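Trichomaglin (Trichosanthes lepiniana, PDB 1SGL) is an S-like ribonuclease of the T2 family and probably cleaves single-stranded RNA by attacking its phosphodiester links. Local coordinates at residues W79-C90 / L97-H105; Y130-I141 / D153-V162. All coordinates share one frame; numbering follows the deposited sequence.

From the N terminus, contact 1 comes first: residues 79-90 leave the end of helix 72-78, and a short turn through strand 94-95 brings the chain back as helix 97-106, which packs against the loop just left. Helix 116-129 then leads to contact 2, where helix 132-139 and helix 151-162 meet after a longer excursion that includes strand 148-150. The two closures follow in series, neither enclosing nor crossing the other, and their centres lie about 27 Å apart on opposite sides of the chain's centre. Strand 40-47 is common ground, touched by Trp79 and His105 from contact 1 and by Val132 and Leu136 from contact 2.

Contact 1. Residues W79-C90 / L97-H105; sequences WPTYRCALEQSC and LWGQQYEKH. With SO4 (sulfate ion), chain C; SO4 (sulfate ion), chain B.
Trp98 drives the edge of its indole into the face of Trp79, the planes standing at 74° and the five-membered ring centroids 4.6 Å apart. The pyrrole N-H is spent at once: Trp98 NE1 donates to Trp79 O at 2.7 Å, almost straight and in the plane of its own ring, which fixes the rotation of the indole. Leu97 CD2 lies 3.5 Å from Trp79 CD1 at the ring's edge, and Phe120 of helix 116-129 adds another ring to this dense corner. Further along, Ser89 OG donates to Glu103 OE1 (2.7 Å), while Gln100, whose chain bends at chi2 (-142°) to turn its amide to the loop, donates from NE2 to Gln88 O at 3.2 Å. Helix 97-106 carries the sequence WGQQYEKH, apparently the counterpart of the second conserved active-site segment of T2 ribonucleases. Its polar side is looser and carries one sulfate ion, most likely picked up from the crystallisation medium, which accepts from His105 NE2 (2.6 Å) and Gln101 NE2, consistent with a phosphate site. Gln101 NE2 also donates to Gln100 OE1 at 2.9 Å. A leucine in place of Gln100 would probably leave Gln88 O without this donor and Gln101 NE2 held by the sulfate with one partner fewer. On the more exposed loop, the second sulfate accepts from Tyr82 N at 2.9 Å, and Arg83, salt-bridged to Glu87 by charge alone, brings its NE close to another sulfate oxygen.

Contact 2. Residues Y130-I141 / D153-V162; sequences YNVDKALEDAGI and DIVVAVESAV
Ala135 and Ala161 meet methyl to methyl, CB to CB at 3.4 Å, closer than carbons usually come, where two small residues let the helices approach. Beside them Leu136 inserts the end of its side chain: its CD2 lies 3.9 Å from Ile154 CG2 and equally far from Ala157 CB. Ile141 continues the apolar row. Its CG1 is anti to the carbonyl carbon (chi1 -61°) and the chain runs straight beyond, which brings CD1 to 3.8 Å from Ile154 CG1 and over the backbone of Asp153. At the other end Val162 crosses Tyr130 at about a right angle, with Val162 CG1 4.0 Å from Tyr130 CD2. Helix 132-139 and helix 153-162 thus form a helix pair of the alpha+beta T2 ribonuclease fold, their axes 8.8 Å apart at closest approach and their N-to-C directions 120° apart. Both lie against its antiparallel sheet, since Val132 and Val158, in loose contact with each other, both reach Leu181 of strand 176-184, and Leu136 touches Phe40. The two ends of helix 132-139 are finished locally, by a side-chain cap at the start and a backbone turn at the close. Asn131 is the N-cap, its OD1 accepting from Lys134 N at 3.0 Å from above the carbonyl plane. At the far end Gly140, with positive phi, closes a Schellman motif in which Ile141 N returns to Leu136 O (2.8 Å), and the chain swings Ile141 toward helix 153-162. Further out, Asp133 OD1 accepts from Phe40 N, tying the first turn of helix 132-139 to strand 40-47.

Contact 1. Residues W79-C90 / L97-H105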
loop_
_atom_site.group_PDB
_atom_site.type_symbol
_atom_site.label_atom_id
_atom_site.label_comp_id
_atom_site.label_asym_id
_atom_site.label_seq_id
_atom_site.Cartn_x
_atom_site.Cartn_y
_atom_site.Cartn_z
ATOM N N TRP A 79 -3.909 -7.107 2.761
ATOM C CA TRP A 79 -3.646 -6.806 1.361
ATOM C C TRP A 79 -4.877 -7.082 0.488
ATOM O O TRP A 79 -4.765 -7.706 -0.561
ATOM C CB TRP A 79 -2.467 -7.659 0.896
ATOM C CG TRP A 79 -1.722 -7.153 -0.301
ATOM C CD1 TRP A 79 -2.236 -6.489 -1.375
ATOM C CD2 TRP A 79 -0.342 -7.371 -0.588
ATOM N NE1 TRP A 79 -1.259 -6.285 -2.321
ATOM C CE2 TRP A 79 -0.085 -6.819 -1.861
ATOM C CE3 TRP A 79 0.706 -7.986 0.107
ATOM C CZ2 TRP A 79 1.178 -6.861 -2.453
ATOM C CZ3 TRP A 79 1.955 -8.028 -0.478
ATOM C CH2 TRP A 79 2.183 -7.469 -1.747
ATOM N N PRO A 80 -6.067 -6.617 0.912
ATOM C CA PRO A 80 -7.272 -6.859 0.114
ATOM C C PRO A 80 -7.279 -6.030 -1.158
ATOM O O PRO A 80 -6.428 -5.166 -1.347
ATOM C CB PRO A 80 -8.388 -6.437 1.055
ATOM C CG PRO A 80 -7.772 -5.233 1.726
ATOM C CD PRO A 80 -6.368 -5.731 2.055
ATOM N N THR A 81 -8.240 -6.301 -2.035
ATOM C CA THR A 81 -8.360 -5.539 -3.265
ATOM C C THR A 81 -9.564 -4.622 -3.076
ATOM O O THR A 81 -10.397 -4.866 -2.210
ATOM C CB THR A 81 -8.576 -6.455 -4.498
ATOM O OG1 THR A 81 -8.605 -5.649 -5.686
ATOM C CG2 THR A 81 -9.894 -7.207 -4.391
ATOM N N TYR A 82 -9.649 -3.559 -3.862
ATOM C CA TYR A 82 -10.760 -2.630 -3.735
ATOM C C TYR A 82 -11.572 -2.542 -5.020
ATOM O O TYR A 82 -12.366 -1.620 -5.203
ATOM C CB TYR A 82 -10.243 -1.248 -3.300
ATOM C CG TYR A 82 -9.731 -1.240 -1.868
ATOM C CD1 TYR A 82 -10.604 -1.425 -0.797
ATOM C CD2 TYR A 82 -8.371 -1.115 -1.589
ATOM C CE1 TYR A 82 -10.135 -1.490 0.515
ATOM C CE2 TYR A 82 -7.892 -1.179 -0.280
ATOM C CZ TYR A 82 -8.779 -1.368 0.763
ATOM O OH TYR A 82 -8.313 -1.449 2.054
ATOM N N ARG A 83 -11.367 -3.524 -5.894
ATOM C CA ARG A 83 -12.070 -3.627 -7.172
ATOM C C ARG A 83 -12.702 -5.011 -7.210
ATOM O O ARG A 83 -12.270 -5.916 -6.500
ATOM C CB ARG A 83 -11.097 -3.521 -8.347
ATOM C CG ARG A 83 -10.131 -2.367 -8.266
ATOM C CD ARG A 83 -9.164 -2.369 -9.437
ATOM N NE ARG A 83 -8.002 -1.523 -9.171
ATOM C CZ ARG A 83 -6.993 -1.337 -10.019
ATOM N NH1 ARG A 83 -6.999 -1.934 -11.206
ATOM N NH2 ARG A 83 -5.964 -0.571 -9.673
ATOM N N CYS A 84 -13.717 -5.183 -8.045
ATOM C CA CYS A 84 -14.364 -6.478 -8.155
ATOM C C CYS A 84 -13.953 -7.202 -9.417
ATOM O O CYS A 84 -14.429 -8.299 -9.692
ATOM C CB CYS A 84 -15.880 -6.326 -8.112
ATOM S SG CYS A 84 -16.465 -6.114 -6.413
ATOM N N ALA A 85 -13.060 -6.585 -10.179
ATOM C CA ALA A 85 -12.576 -7.175 -11.416
ATOM C C ALA A 85 -11.128 -7.612 -11.228
ATOM O O ALA A 85 -10.464 -7.174 -10.292
ATOM C CB ALA A 85 -12.679 -6.157 -12.549
ATOM N N LEU A 86 -10.641 -8.486 -12.102
ATOM C CA LEU A 86 -9.252 -8.923 -12.012
ATOM C C LEU A 86 -8.398 -7.759 -12.511
ATOM O O LEU A 86 -8.880 -6.898 -13.248
ATOM C CB LEU A 86 -9.004 -10.168 -12.870
ATOM C CG LEU A 86 -9.639 -11.480 -12.398
ATOM C CD1 LEU A 86 -9.347 -12.577 -13.412
ATOM C CD2 LEU A 86 -9.094 -11.864 -11.031
ATOM N N GLU A 87 -7.137 -7.736 -12.109
ATOM C CA GLU A 87 -6.242 -6.655 -12.498
ATOM C C GLU A 87 -5.471 -6.971 -13.777
ATOM O O GLU A 87 -5.013 -8.095 -13.988
ATOM C CB GLU A 87 -5.256 -6.366 -11.359
ATOM C CG GLU A 87 -5.898 -6.269 -9.976
ATOM C CD GLU A 87 -5.934 -4.851 -9.430
ATOM O OE1 GLU A 87 -6.438 -4.655 -8.304
ATOM O OE2 GLU A 87 -5.456 -3.931 -10.125
ATOM N N GLN A 88 -5.337 -5.961 -14.630
ATOM C CA GLN A 88 -4.595 -6.104 -15.874
ATOM C C GLN A 88 -3.135 -6.325 -15.480
ATOM O O GLN A 88 -2.527 -5.472 -14.828
ATOM C CB GLN A 88 -4.734 -4.828 -16.711
ATOM C CG GLN A 88 -4.010 -4.882 -18.043
ATOM C CD GLN A 88 -4.607 -5.903 -18.993
ATOM O OE1 GLN A 88 -3.996 -6.253 -20.007
ATOM N NE2 GLN A 88 -5.811 -6.379 -18.677
ATOM N N SER A 89 -2.575 -7.466 -15.862
ATOM C CA SER A 89 -1.195 -7.774 -15.511
ATOM C C SER A 89 -0.296 -7.912 -16.742
ATOM O O SER A 89 -0.610 -7.389 -17.813
ATOM C CB SER A 89 -1.152 -9.057 -14.672
ATOM O OG SER A 89 0.129 -9.271 -14.108
ATOM N N CYS A 90 0.823 -8.613 -16.582
ATOM C CA CYS A 90 1.776 -8.809 -17.670
ATOM C C CYS A 90 1.235 -9.744 -18.758
ATOM O O CYS A 90 0.589 -10.750 -18.458
ATOM C CB CYS A 90 3.090 -9.377 -17.114
ATOM S SG CYS A 90 3.822 -8.430 -15.733
ATOM N N LEU A 97 -4.820 -8.911 -7.490
ATOM C CA LEU A 97 -3.874 -7.908 -7.024
ATOM C C LEU A 97 -2.498 -8.456 -6.647
ATOM O O LEU A 97 -1.488 -7.999 -7.177
ATOM C CB LEU A 97 -4.465 -7.149 -5.836
ATOM C CG LEU A 97 -3.619 -6.008 -5.265
ATOM C CD1 LEU A 97 -3.454 -4.901 -6.312
ATOM C CD2 LEU A 97 -4.286 -5.467 -4.010
ATOM N N TRP A 98 -2.453 -9.434 -5.748
ATOM C CA TRP A 98 -1.179 -10.001 -5.318
ATOM C C TRP A 98 -0.340 -10.478 -6.498
ATOM O O TRP A 98 0.880 -10.284 -6.525
ATOM C CB TRP A 98 -1.400 -11.173 -4.357
ATOM C CG TRP A 98 -2.417 -10.907 -3.291
ATOM C CD1 TRP A 98 -2.682 -9.708 -2.683
ATOM C CD2 TRP A 98 -3.313 -11.857 -2.708
ATOM N NE1 TRP A 98 -3.691 -9.856 -1.766
ATOM C CE2 TRP A 98 -4.098 -11.164 -1.759
ATOM C CE3 TRP A 98 -3.530 -13.230 -2.894
ATOM C CZ2 TRP A 98 -5.088 -11.797 -0.999
ATOM C CZ3 TRP A 98 -4.515 -13.860 -2.134
ATOM C CH2 TRP A 98 -5.280 -13.142 -1.201
ATOM N N GLY A 99 -1.003 -11.104 -7.467
ATOM C CA GLY A 99 -0.309 -11.607 -8.636
ATOM C C GLY A 99 0.224 -10.487 -9.502
ATOM O O GLY A 99 1.390 -10.508 -9.905
ATOM N N GLN A 100 -0.632 -9.511 -9.793
ATOM C CA GLN A 100 -0.241 -8.379 -10.612
ATOM C C GLN A 100 0.946 -7.630 -10.003
ATOM O O GLN A 100 1.894 -7.286 -10.715
ATOM C CB GLN A 100 -1.398 -7.407 -10.778
ATOM C CG GLN A 100 -1.003 -6.162 -11.546
ATOM C CD GLN A 100 -1.655 -4.919 -11.001
ATOM O OE1 GLN A 100 -1.591 -4.655 -9.802
ATOM N NE2 GLN A 100 -2.290 -4.145 -11.873
ATOM N N GLN A 101 0.893 -7.380 -8.693
ATOM C CA GLN A 101 1.977 -6.666 -8.023
ATOM C C GLN A 101 3.272 -7.442 -8.111
ATOM O O GLN A 101 4.334 -6.867 -8.366
ATOM C CB GLN A 101 1.636 -6.400 -6.556
ATOM C CG GLN A 101 0.589 -5.323 -6.377
ATOM C CD GLN A 101 1.044 -3.992 -6.942
ATOM O OE1 GLN A 101 2.066 -3.457 -6.535
ATOM N NE2 GLN A 101 0.288 -3.459 -7.891
ATOM N N TYR A 102 3.189 -8.753 -7.909
ATOM C CA TYR A 102 4.384 -9.577 -7.982
ATOM C C TYR A 102 5.008 -9.610 -9.381
ATOM O O TYR A 102 6.215 -9.426 -9.529
ATOM C CB TYR A 102 4.098 -11.015 -7.565
ATOM C CG TYR A 102 5.306 -11.887 -7.807
ATOM C CD1 TYR A 102 6.462 -11.715 -7.049
ATOM C CD2 TYR A 102 5.334 -12.813 -8.859
ATOM C CE1 TYR A 102 7.616 -12.431 -7.326
ATOM C CE2 TYR A 102 6.493 -13.535 -9.148
ATOM C CZ TYR A 102 7.630 -13.335 -8.375
ATOM O OH TYR A 102 8.794 -14.023 -8.635
ATOM N N GLU A 103 4.190 -9.864 -10.398
ATOM C CA GLU A 103 4.690 -9.944 -11.766
ATOM C C GLU A 103 5.168 -8.592 -12.309
ATOM O O GLU A 103 6.236 -8.490 -12.908
ATOM C CB GLU A 103 3.612 -10.504 -12.695
ATOM C CG GLU A 103 3.145 -11.921 -12.372
ATOM C CD GLU A 103 2.205 -12.475 -13.442
ATOM O OE1 GLU A 103 1.323 -11.722 -13.918
ATOM O OE2 GLU A 103 2.339 -13.663 -13.805
ATOM N N LYS A 104 4.371 -7.557 -12.096
ATOM C CA LYS A 104 4.712 -6.235 -12.593
ATOM C C LYS A 104 5.879 -5.558 -11.867
ATOM O O LYS A 104 6.672 -4.852 -12.496
ATOM C CB LYS A 104 3.475 -5.336 -12.535
ATOM C CG LYS A 104 3.601 -4.046 -13.319
ATOM C CD LYS A 104 2.322 -3.229 -13.233
ATOM C CE LYS A 104 2.467 -1.905 -13.962
ATOM N NZ LYS A 104 1.255 -1.050 -13.783
ATOM N N HIS A 105 6.010 -5.787 -10.561
ATOM C CA HIS A 105 7.071 -5.130 -9.800
ATOM C C HIS A 105 8.055 -6.033 -9.065
ATOM O O HIS A 105 9.264 -5.787 -9.084
ATOM C CB HIS A 105 6.449 -4.164 -8.788
ATOM C CG HIS A 105 5.498 -3.181 -9.393
ATOM N ND1 HIS A 105 5.872 -2.298 -10.382
ATOM C CD2 HIS A 105 4.190 -2.937 -9.142
ATOM C CE1 HIS A 105 4.834 -1.550 -10.717
ATOM N NE2 HIS A 105 3.801 -1.917 -9.979
HETATM S S SO4 C . -7.088 -1.855 -5.774
HETATM O O1 SO4 C . -6.340 -0.668 -5.320
HETATM O O2 SO4 C . -8.511 -1.503 -5.916
HETATM O O3 SO4 C . -6.951 -2.941 -4.786
HETATM O O4 SO4 C . -6.552 -2.299 -7.071
HETATM S S SO4 B . 0.483 -0.254 -9.811
HETATM O O1 SO4 B . 0.254 0.579 -11.005
HETATM O O2 SO4 B . 1.198 -1.479 -10.211
HETATM O O3 SO4 B . -0.814 -0.612 -9.215
HETATM O O4 SO4 B . 1.284 0.489 -8.817
#

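Contact 2. Residues Y130-I141 / D153-V162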
loop_
_atom_site.group_PDB
_atom_site.type_symbol
_atom_site.label_atom_id
_atom_site.label_comp_id
_atom_site.label_asym_id
_atom_site.label_seq_id
_atom_site.Cartn_x
_atom_site.Cartn_y
_atom_site.Cartn_z
ATOM N N TYR A 130 6.943 -1.509 10.609
ATOM C CA TYR A 130 6.812 -0.055 10.564
ATOM C C TYR A 130 5.338 0.229 10.326
ATOM O O TYR A 130 4.953 0.790 9.307
ATOM C CB TYR A 130 7.662 0.518 9.427
ATOM C CG TYR A 130 9.131 0.166 9.547
ATOM C CD1 TYR A 130 9.714 -0.773 8.702
ATOM C CD2 TYR A 130 9.932 0.760 10.523
ATOM C CE1 TYR A 130 11.054 -1.114 8.819
ATOM C CE2 TYR A 130 11.281 0.423 10.652
ATOM C CZ TYR A 130 11.830 -0.512 9.794
ATOM O OH TYR A 130 13.156 -0.842 9.904
ATOM N N ASN A 131 4.515 -0.159 11.292
ATOM C CA ASN A 131 3.075 -0.014 11.170
ATOM C C ASN A 131 2.519 1.398 11.337
ATOM O O ASN A 131 2.433 1.926 12.451
ATOM C CB ASN A 131 2.386 -0.955 12.154
ATOM C CG ASN A 131 0.942 -1.184 11.805
ATOM O OD1 ASN A 131 0.162 -0.240 11.694
ATOM N ND2 ASN A 131 0.571 -2.445 11.618
ATOM N N VAL A 132 2.102 1.989 10.222
ATOM C CA VAL A 132 1.557 3.329 10.263
ATOM C C VAL A 132 0.214 3.388 10.989
ATOM O O VAL A 132 -0.078 4.380 11.648
ATOM C CB VAL A 132 1.408 3.924 8.843
ATOM C CG1 VAL A 132 2.766 3.910 8.137
ATOM C CG2 VAL A 132 0.381 3.135 8.047
ATOM N N ASP A 133 -0.598 2.335 10.887
ATOM C CA ASP A 133 -1.895 2.350 11.558
ATOM C C ASP A 133 -1.721 2.519 13.070
ATOM O O ASP A 133 -2.424 3.317 13.701
ATOM C CB ASP A 133 -2.681 1.072 11.256
ATOM C CG ASP A 133 -3.087 0.971 9.791
ATOM O OD1 ASP A 133 -3.724 1.913 9.275
ATOM O OD2 ASP A 133 -2.765 -0.055 9.155
ATOM N N LYS A 134 -0.768 1.781 13.634
ATOM C CA LYS A 134 -0.486 1.847 15.065
ATOM C C LYS A 134 0.029 3.239 15.462
ATOM O O LYS A 134 -0.331 3.768 16.513
ATOM C CB LYS A 134 0.542 0.781 15.441
ATOM C CG LYS A 134 0.701 0.579 16.938
ATOM C CD LYS A 134 -0.541 -0.067 17.549
ATOM C CE LYS A 134 -0.275 -0.550 18.978
ATOM N NZ LYS A 134 -1.360 -1.456 19.487
ATOM N N ALA A 135 0.868 3.829 14.618
ATOM C CA ALA A 135 1.400 5.157 14.886
ATOM C C ALA A 135 0.267 6.178 14.965
ATOM O O ALA A 135 0.181 6.947 15.927
ATOM C CB ALA A 135 2.376 5.557 13.803
ATOM N N LEU A 136 -0.607 6.180 13.964
ATOM C CA LEU A 136 -1.716 7.127 13.940
ATOM C C LEU A 136 -2.656 6.939 15.117
ATOM O O LEU A 136 -3.066 7.910 15.743
ATOM C CB LEU A 136 -2.507 7.009 12.639
ATOM C CG LEU A 136 -1.784 7.367 11.339
ATOM C CD1 LEU A 136 -2.812 7.382 10.206
ATOM C CD2 LEU A 136 -1.101 8.728 11.456
ATOM N N GLU A 137 -3.003 5.691 15.412
ATOM C CA GLU A 137 -3.888 5.406 16.530
ATOM C C GLU A 137 -3.284 5.931 17.836
ATOM O O GLU A 137 -3.993 6.497 18.666
ATOM C CB GLU A 137 -4.141 3.900 16.639
ATOM C CG GLU A 137 -5.500 3.442 16.124
ATOM C CD GLU A 137 -5.683 3.622 14.619
ATOM O OE1 GLU A 137 -5.762 4.784 14.143
ATOM O OE2 GLU A 137 -5.754 2.587 13.911
ATOM N N ASP A 138 -1.977 5.746 18.011
ATOM C CA ASP A 138 -1.286 6.211 19.213
ATOM C C ASP A 138 -1.384 7.721 19.374
ATOM O O ASP A 138 -1.453 8.229 20.496
ATOM C CB ASP A 138 0.193 5.828 19.176
ATOM C CG ASP A 138 0.424 4.374 19.493
ATOM O OD1 ASP A 138 -0.566 3.634 19.678
ATOM O OD2 ASP A 138 1.601 3.967 19.555
ATOM N N ALA A 139 -1.374 8.433 18.251
ATOM C CA ALA A 139 -1.455 9.883 18.280
ATOM C C ALA A 139 -2.896 10.365 18.381
ATOM O O ALA A 139 -3.138 11.549 18.565
ATOM C CB ALA A 139 -0.800 10.466 17.042
ATOM N N GLY A 140 -3.852 9.453 18.266
ATOM C CA GLY A 140 -5.246 9.859 18.335
ATOM C C GLY A 140 -5.819 10.238 16.976
ATOM O O GLY A 140 -6.839 10.918 16.884
ATOM N N ILE A 141 -5.149 9.820 15.908
ATOM C CA ILE A 141 -5.628 10.108 14.565
ATOM C C ILE A 141 -6.368 8.850 14.103
ATOM O O ILE A 141 -5.758 7.813 13.827
ATOM C CB ILE A 141 -4.453 10.449 13.625
ATOM C CG1 ILE A 141 -3.728 11.694 14.157
ATOM C CG2 ILE A 141 -4.966 10.719 12.205
ATOM C CD1 ILE A 141 -2.546 12.131 13.323
ATOM N N ASP A 153 0.021 16.935 11.480
ATOM C CA ASP A 153 -0.132 15.991 12.581
ATOM C C ASP A 153 0.115 14.565 12.107
ATOM O O ASP A 153 0.727 13.762 12.814
ATOM C CB ASP A 153 -1.537 16.072 13.186
ATOM C CG ASP A 153 -1.689 17.213 14.171
ATOM O OD1 ASP A 153 -0.747 18.015 14.318
ATOM O OD2 ASP A 153 -2.754 17.310 14.809
ATOM N N ILE A 154 -0.377 14.254 10.911
ATOM C CA ILE A 154 -0.218 12.921 10.350
ATOM C C ILE A 154 1.237 12.662 9.959
ATOM O O ILE A 154 1.790 11.614 10.283
ATOM C CB ILE A 154 -1.144 12.734 9.132
ATOM C CG1 ILE A 154 -2.595 12.939 9.574
ATOM C CG2 ILE A 154 -0.947 11.348 8.521
ATOM C CD1 ILE A 154 -3.617 12.796 8.469
ATOM N N VAL A 155 1.864 13.623 9.288
ATOM C CA VAL A 155 3.252 13.450 8.884
ATOM C C VAL A 155 4.158 13.255 10.096
ATOM O O VAL A 155 5.003 12.361 10.116
ATOM C CB VAL A 155 3.748 14.657 8.073
ATOM C CG1 VAL A 155 5.219 14.485 7.718
ATOM C CG2 VAL A 155 2.924 14.801 6.812
ATOM N N VAL A 156 3.969 14.079 11.119
ATOM C CA VAL A 156 4.787 13.984 12.320
ATOM C C VAL A 156 4.620 12.643 13.026
ATOM O O VAL A 156 5.577 12.092 13.576
ATOM C CB VAL A 156 4.460 15.134 13.306
ATOM C CG1 VAL A 156 5.165 14.899 14.644
ATOM C CG2 VAL A 156 4.924 16.457 12.715
ATOM N N ALA A 157 3.401 12.122 13.012
ATOM C CA ALA A 157 3.130 10.849 13.650
ATOM C C ALA A 157 3.916 9.727 12.958
ATOM O O ALA A 157 4.572 8.914 13.618
ATOM C CB ALA A 157 1.635 10.559 13.609
ATOM N N VAL A 158 3.858 9.690 11.628
ATOM C CA VAL A 158 4.568 8.661 10.874
ATOM C C VAL A 158 6.079 8.799 10.997
ATOM O O VAL A 158 6.767 7.820 11.259
ATOM C CB VAL A 158 4.183 8.682 9.380
ATOM C CG1 VAL A 158 5.079 7.723 8.597
ATOM C CG2 VAL A 158 2.727 8.292 9.229
ATOM N N GLU A 159 6.598 10.008 10.816
ATOM C CA GLU A 159 8.036 10.213 10.929
ATOM C C GLU A 159 8.549 9.843 12.314
ATOM O O GLU A 159 9.599 9.215 12.437
ATOM C CB GLU A 159 8.416 11.665 10.653
ATOM C CG GLU A 159 8.188 12.126 9.236
ATOM C CD GLU A 159 8.464 13.603 9.088
ATOM O OE1 GLU A 159 8.157 14.347 10.040
ATOM O OE2 GLU A 159 8.966 14.030 8.026
ATOM N N SER A 160 7.819 10.245 13.353
ATOM C CA SER A 160 8.237 9.954 14.721
ATOM C C SER A 160 8.252 8.464 14.997
ATOM O O SER A 160 9.118 7.976 15.714
ATOM C CB SER A 160 7.310 10.627 15.739
ATOM O OG SER A 160 7.454 12.032 15.702
ATOM N N ALA A 161 7.294 7.746 14.425
ATOM C CA ALA A 161 7.193 6.313 14.647
ATOM C C ALA A 161 8.070 5.446 13.734
ATOM O O ALA A 161 8.640 4.453 14.179
ATOM C CB ALA A 161 5.733 5.884 14.527
ATOM N N VAL A 162 8.179 5.826 12.467
ATOM C CA VAL A 162 8.961 5.065 11.498
ATOM C C VAL A 162 10.403 5.552 11.374
ATOM O O VAL A 162 11.299 4.779 11.019
ATOM C CB VAL A 162 8.290 5.126 10.101
ATOM C CG1 VAL A 162 9.164 4.449 9.058
ATOM C CG2 VAL A 162 6.920 4.461 10.162
#